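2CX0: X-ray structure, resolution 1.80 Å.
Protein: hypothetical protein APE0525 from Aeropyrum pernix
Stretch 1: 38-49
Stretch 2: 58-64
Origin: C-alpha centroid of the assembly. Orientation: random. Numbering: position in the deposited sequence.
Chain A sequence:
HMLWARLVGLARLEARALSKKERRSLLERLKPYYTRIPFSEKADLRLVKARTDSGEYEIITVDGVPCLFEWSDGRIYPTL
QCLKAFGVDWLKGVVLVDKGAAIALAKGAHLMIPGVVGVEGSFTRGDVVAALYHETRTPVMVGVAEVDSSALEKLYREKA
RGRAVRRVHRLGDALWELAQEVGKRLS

Stretch 1 (38-49) PFSEKADLRLVK
Stretch 2, residues 58-64: EIITVDG

Residues 45-49 and 58-62 form an antiparallel strand pair: their axes approach to 4.6 Å with N-to-C directions 153° apart, and phi/psi values stay extended, phi from -93° at Ile60 to -135° at Ile59 and psi from 111° at Val62 to 155° at Arg46. Register pairs Leu45 with Val62 (CA-CA 4.9 Å), Leu47 with Ile60 (4.6 Å) and Lys49 with Glu58 (4.4 Å) as non-hydrogen-bonded sites.

The wider pairs, both CA-CA 5.2 Å, carry reciprocal backbone hydrogen bonds: Arg46 N to Thr61 O 3.1 Å, Thr61 N to Arg46 O 2.8 Å, Val48 N to Ile59 O and Ile59 N to Val48 O both 2.8 Å, with N-H...O angles of 159-172°. Beyond the strand, Asp63 turns to 55/35; its N donates to Asp44 O (2.8 Å), while its m rotamer brings OD1 to Asp44 N (3.1 Å, 164°), so a carboxylate replaces the carbonyl acceptor. Water 1 bridges Asp44 O (2.9 Å), Thr61 OG1 (2.6 Å) and Gly64 N (3.0 Å).

Apolar packing centres on Val62 (t). Its CG1 meets Phe39 CB and Ala43 CB, each at 3.7 Å; its CG2 lies 4.3 Å from the Phe39 ring centroid, 22° off the normal, a CH-pi contact over the face, and 4.0 Å from Leu45 CD1. On the same sheet face, Leu47 CD1 (t, p) reaches Ile60 CG1 at 4.0 Å. On the other, Val48 CG2 lies 3.7 Å from Thr61 CG2.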

ATOM      1  N   PRO A  38       0.377   2.357  12.929  1.00 23.21           N
ATOM      2  CA  PRO A  38      -1.069   2.210  12.987  1.00 25.05           C
ATOM      3  C   PRO A  38      -1.629   1.157  13.941  1.00 25.20           C
ATOM      4  O   PRO A  38      -2.788   1.221  14.310  1.00 29.42           O
ATOM      5  CB  PRO A  38      -1.410   1.943  11.531  1.00 22.57           C
ATOM      6  CG  PRO A  38      -0.259   1.125  11.083  1.00 25.28           C
ATOM      7  CD  PRO A  38       0.935   1.809  11.686  1.00 26.07           C
ATOM      8  N   PHE A  39      -0.815   0.188  14.330  1.00 21.15           N
ATOM      9  CA  PHE A  39      -1.267  -0.880  15.223  1.00 27.86           C
ATOM     10  C   PHE A  39      -0.537  -0.878  16.540  1.00 30.85           C
ATOM     11  O   PHE A  39       0.558  -0.299  16.660  1.00 26.26           O
ATOM     12  CB  PHE A  39      -1.079  -2.255  14.574  1.00 26.23           C
ATOM     13  CG  PHE A  39       0.285  -2.460  14.013  1.00 29.20           C
ATOM     14  CD1 PHE A  39       1.321  -2.913  14.819  1.00 28.70           C
ATOM     15  CD2 PHE A  39       0.549  -2.167  12.662  1.00 28.66           C
ATOM     16  CE1 PHE A  39       2.604  -3.085  14.314  1.00 30.67           C
ATOM     17  CE2 PHE A  39       1.844  -2.337  12.149  1.00 23.79           C
ATOM     18  CZ  PHE A  39       2.860  -2.786  12.961  1.00 23.98           C
ATOM     19  N   SER A  40      -1.161  -1.538  17.516  1.00 30.18           N
ATOM     20  CA  SER A  40      -0.592  -1.673  18.834  1.00 39.22           C
ATOM     21  C   SER A  40       0.648  -2.552  18.884  1.00 39.71           C
ATOM     22  O   SER A  40       0.905  -3.357  18.011  1.00 41.34           O
ATOM     23  CB  SER A  40      -1.588  -2.276  19.815  1.00 40.84           C
ATOM     24  OG  SER A  40      -0.857  -2.759  20.935  1.00 43.41           O
ATOM     25  N   GLU A  41       1.331  -2.414  20.011  1.00 49.85           N
ATOM     26  CA  GLU A  41       2.584  -3.069  20.380  1.00 52.72           C
ATOM     27  C   GLU A  41       2.208  -4.321  21.130  1.00 52.73           C
ATOM     28  O   GLU A  41       2.950  -4.850  21.958  1.00 62.39           O
ATOM     29  CB  GLU A  41       3.310  -2.064  21.278  1.00 57.79           C
ATOM     30  CG  GLU A  41       3.035  -0.604  20.742  1.00 64.65           C
ATOM     31  CD  GLU A  41       2.546   0.428  21.787  1.00 65.15           C
ATOM     32  OE1 GLU A  41       1.969   0.045  22.840  1.00 66.05           O
ATOM     33  OE2 GLU A  41       2.736   1.640  21.513  1.00 64.83           O
ATOM     34  N   LYS A  42       1.022  -4.790  20.819  1.00 50.51           N
ATOM     35  CA  LYS A  42       0.466  -5.944  21.472  1.00 48.60           C
ATOM     36  C   LYS A  42      -0.186  -6.776  20.385  1.00 44.94           C
ATOM     37  O   LYS A  42      -0.627  -7.899  20.610  1.00 47.27           O
ATOM     38  CB  LYS A  42      -0.583  -5.430  22.457  1.00 55.09           C
ATOM     39  CG  LYS A  42      -0.001  -4.391  23.423  1.00 60.29           C
ATOM     40  CD  LYS A  42      -1.033  -3.415  23.994  1.00 60.88           C
ATOM     41  CE  LYS A  42      -0.327  -2.367  24.874  1.00 61.31           C
ATOM     42  NZ  LYS A  42      -1.312  -1.486  25.553  1.00 64.03           N
ATOM     43  N   ALA A  43      -0.285  -6.177  19.204  1.00 36.45           N
ATOM     44  CA  ALA A  43      -0.880  -6.858  18.078  1.00 30.16           C
ATOM     45  C   ALA A  43      -0.043  -8.108  17.736  1.00 21.16           C
ATOM     46  O   ALA A  43       1.162  -8.120  17.879  1.00 26.14           O
ATOM     47  CB  ALA A  43      -0.929  -5.910  16.845  1.00 20.22           C
ATOM     48  N   ASP A  44      -0.723  -9.133  17.280  1.00 17.91           N
ATOM     49  CA  ASP A  44      -0.130 -10.381  16.849  1.00 23.07           C
ATOM     50  C   ASP A  44       0.457 -10.200  15.423  1.00 26.00           C
ATOM     51  O   ASP A  44      -0.278  -9.961  14.426  1.00 25.09           O
ATOM     52  CB  ASP A  44      -1.224 -11.406  16.815  1.00 26.40           C
ATOM     53  CG  ASP A  44      -0.703 -12.786  16.674  1.00 35.53           C
ATOM     54  OD1 ASP A  44       0.516 -12.953  16.425  1.00 45.68           O
ATOM     55  OD2 ASP A  44      -1.517 -13.720  16.801  1.00 46.79           O
ATOM     56  N   LEU A  45       1.763 -10.343  15.331  1.00 18.88           N
ATOM     57  CA  LEU A  45       2.492 -10.139  14.077  1.00 15.83           C
ATOM     58  C   LEU A  45       3.041 -11.467  13.599  1.00 20.19           C
ATOM     59  O   LEU A  45       3.775 -12.143  14.326  1.00 19.23           O
ATOM     60  CB  LEU A  45       3.656  -9.167  14.313  1.00 20.88           C
ATOM     61  CG  LEU A  45       3.582  -7.653  14.073  1.00 34.06           C
ATOM     62  CD1 LEU A  45       2.146  -7.131  14.255  1.00 30.82           C
ATOM     63  CD2 LEU A  45       4.617  -6.940  15.007  1.00 26.86           C
ATOM     64  N   ARG A  46       2.682 -11.852  12.383  1.00 16.94           N
ATOM     65  CA  ARG A  46       3.166 -13.099  11.806  1.00 15.25           C
ATOM     66  C   ARG A  46       3.676 -12.850  10.380  1.00 16.36           C
ATOM     67  O   ARG A  46       3.249 -11.929   9.681  1.00 19.10           O
ATOM     68  CB  ARG A  46       2.034 -14.151  11.777  1.00 21.60           C
ATOM     69  CG  ARG A  46       1.426 -14.482  13.163  1.00 24.07           C
ATOM     70  CD  ARG A  46       0.354 -15.586  13.104  1.00 26.91           C
ATOM     71  NE  ARG A  46       0.863 -16.893  12.671  1.00 28.87           N
ATOM     72  CZ  ARG A  46       1.560 -17.748  13.424  1.00 32.90           C
ATOM     73  NH1 ARG A  46       1.870 -17.460  14.696  1.00 30.26           N
ATOM     74  NH2 ARG A  46       1.922 -18.910  12.908  1.00 35.30           N
ATOM     75  N   LEU A  47       4.569 -13.695   9.953  1.00 14.92           N
ATOM     76  CA  LEU A  47       5.130 -13.621   8.621  1.00 19.28           C
ATOM     77  C   LEU A  47       4.560 -14.794   7.847  1.00 23.60           C
ATOM     78  O   LEU A  47       4.751 -15.971   8.249  1.00 19.38           O
ATOM     79  CB  LEU A  47       6.647 -13.758   8.663  1.00 20.46           C
ATOM     80  CG  LEU A  47       7.348 -13.753   7.307  1.00 22.96           C
ATOM     81  CD1 LEU A  47       7.280 -12.294   6.695  1.00 23.33           C
ATOM     82  CD2 LEU A  47       8.788 -14.158   7.531  1.00 24.12           C
ATOM     83  N   VAL A  48       3.838 -14.473   6.778  1.00 16.91           N
ATOM     84  CA  VAL A  48       3.249 -15.498   5.907  1.00 21.57           C
ATOM     85  C   VAL A  48       4.005 -15.517   4.566  1.00 19.82           C
ATOM     86  O   VAL A  48       4.149 -14.481   3.905  1.00 21.14           O
ATOM     87  CB  VAL A  48       1.802 -15.168   5.611  1.00 20.14           C
ATOM     88  CG1 VAL A  48       1.209 -16.172   4.665  1.00 17.30           C
ATOM     89  CG2 VAL A  48       1.038 -15.083   6.939  1.00 22.58           C
ATOM     90  N   LYS A  49       4.522 -16.668   4.196  1.00 18.97           N
ATOM     91  CA  LYS A  49       5.218 -16.833   2.909  1.00 18.83           C
ATOM     92  C   LYS A  49       4.293 -17.681   2.021  1.00 23.17           C
ATOM     93  O   LYS A  49       3.840 -18.753   2.446  1.00 21.70           O
ATOM     94  CB  LYS A  49       6.517 -17.580   3.100  1.00 26.84           C
ATOM     95  CG  LYS A  49       7.660 -16.716   3.570  1.00 27.66           C
ATOM     96  CD  LYS A  49       8.991 -17.465   3.462  1.00 38.74           C
ATOM     97  CE  LYS A  49       9.383 -18.131   4.778  1.00 40.76           C
ATOM     98  NZ  LYS A  49      10.576 -19.077   4.602  1.00 50.86           N
ATOM     99  N   GLU A  58       5.812 -12.615   0.359  1.00 16.66           N
ATOM    100  CA  GLU A  58       5.973 -12.651   1.829  1.00 19.74           C
ATOM    101  C   GLU A  58       5.177 -11.477   2.315  1.00 22.81           C
ATOM    102  O   GLU A  58       5.347 -10.349   1.819  1.00 20.30           O
ATOM    103  CB  GLU A  58       7.417 -12.466   2.233  1.00 21.53           C
ATOM    104  CG  GLU A  58       8.196 -13.726   2.105  1.00 29.79           C
ATOM    105  CD  GLU A  58       9.584 -13.605   2.700  1.00 39.61           C
ATOM    106  OE1 GLU A  58       9.744 -12.902   3.729  1.00 37.83           O
ATOM    107  OE2 GLU A  58      10.504 -14.231   2.132  1.00 49.16           O
ATOM    108  N   ILE A  59       4.316 -11.737   3.284  1.00 13.75           N
ATOM    109  CA  ILE A  59       3.445 -10.705   3.827  1.00 14.69           C
ATOM    110  C   ILE A  59       3.393 -10.736   5.365  1.00 17.80           C
ATOM    111  O   ILE A  59       3.282 -11.814   5.975  1.00 21.63           O
ATOM    112  CB  ILE A  59       1.985 -10.914   3.349  1.00 17.53           C
ATOM    113  CG1 ILE A  59       1.883 -10.772   1.804  1.00 14.60           C
ATOM    114  CG2 ILE A  59       1.084  -9.860   4.003  1.00 25.28           C
ATOM    115  CD1 ILE A  59       0.436 -11.181   1.333  1.00 22.39           C
ATOM    116  N   ILE A  60       3.438  -9.570   5.993  1.00 12.22           N
ATOM    117  CA  ILE A  60       3.345  -9.559   7.427  1.00 12.38           C
ATOM    118  C   ILE A  60       1.889  -9.364   7.788  1.00 17.26           C
ATOM    119  O   ILE A  60       1.246  -8.440   7.271  1.00 16.53           O
ATOM    120  CB  ILE A  60       4.190  -8.434   8.001  1.00 11.29           C
ATOM    121  CG1 ILE A  60       5.687  -8.821   7.838  1.00 18.60           C
ATOM    122  CG2 ILE A  60       3.807  -8.177   9.496  1.00 13.53           C
ATOM    123  CD1 ILE A  60       6.643  -7.653   8.180  1.00 25.15           C
ATOM    124  N   THR A  61       1.344 -10.235   8.626  1.00 11.99           N
ATOM    125  CA  THR A  61      -0.047 -10.063   9.069  1.00 15.77           C
ATOM    126  C   THR A  61      -0.063  -9.423  10.448  1.00 16.35           C
ATOM    127  O   THR A  61       0.795  -9.671  11.275  1.00 14.70           O
ATOM    128  CB  THR A  61      -0.847 -11.397   9.139  1.00 19.47           C
ATOM    129  OG1 THR A  61      -0.206 -12.334  10.042  1.00 16.20           O
ATOM    130  CG2 THR A  61      -0.902 -12.006   7.713  1.00 13.28           C
ATOM    131  N   VAL A  62      -1.072  -8.592  10.672  1.00 15.37           N
ATOM    132  CA  VAL A  62      -1.272  -7.890  11.922  1.00 13.48           C
ATOM    133  C   VAL A  62      -2.684  -8.322  12.377  1.00 18.50           C
ATOM    134  O   VAL A  62      -3.700  -7.968  11.780  1.00 17.09           O
ATOM    135  CB  VAL A  62      -1.235  -6.320  11.764  1.00 12.99           C
ATOM    136  CG1 VAL A  62      -1.372  -5.646  13.134  1.00 17.65           C
ATOM    137  CG2 VAL A  62       0.059  -5.853  11.154  1.00 12.43           C
ATOM    138  N   ASP A  63      -2.728  -9.106  13.450  1.00 24.07           N
ATOM    139  CA  ASP A  63      -4.000  -9.642  13.963  1.00 27.74           C
ATOM    140  C   ASP A  63      -4.746 -10.397  12.883  1.00 22.15           C
ATOM    141  O   ASP A  63      -5.967 -10.359  12.806  1.00 25.16           O
ATOM    142  CB  ASP A  63      -4.872  -8.528  14.581  1.00 24.84           C
ATOM    143  CG  ASP A  63      -4.339  -8.095  15.924  1.00 34.87           C
ATOM    144  OD1 ASP A  63      -3.698  -8.960  16.553  1.00 36.10           O
ATOM    145  OD2 ASP A  63      -4.540  -6.942  16.349  1.00 37.83           O
ATOM    146  N   GLY A  64      -3.988 -11.075  12.033  1.00 19.61           N
ATOM    147  CA  GLY A  64      -4.573 -11.855  10.981  1.00 20.55           C
ATOM    148  C   GLY A  64      -4.775 -11.055   9.709  1.00 23.19           C
ATOM    149  O   GLY A  64      -4.993 -11.645   8.647  1.00 27.36           O
TER
HETATM  150  O   HOH W   1      -1.103 -11.840  12.445  1.00 22.95           O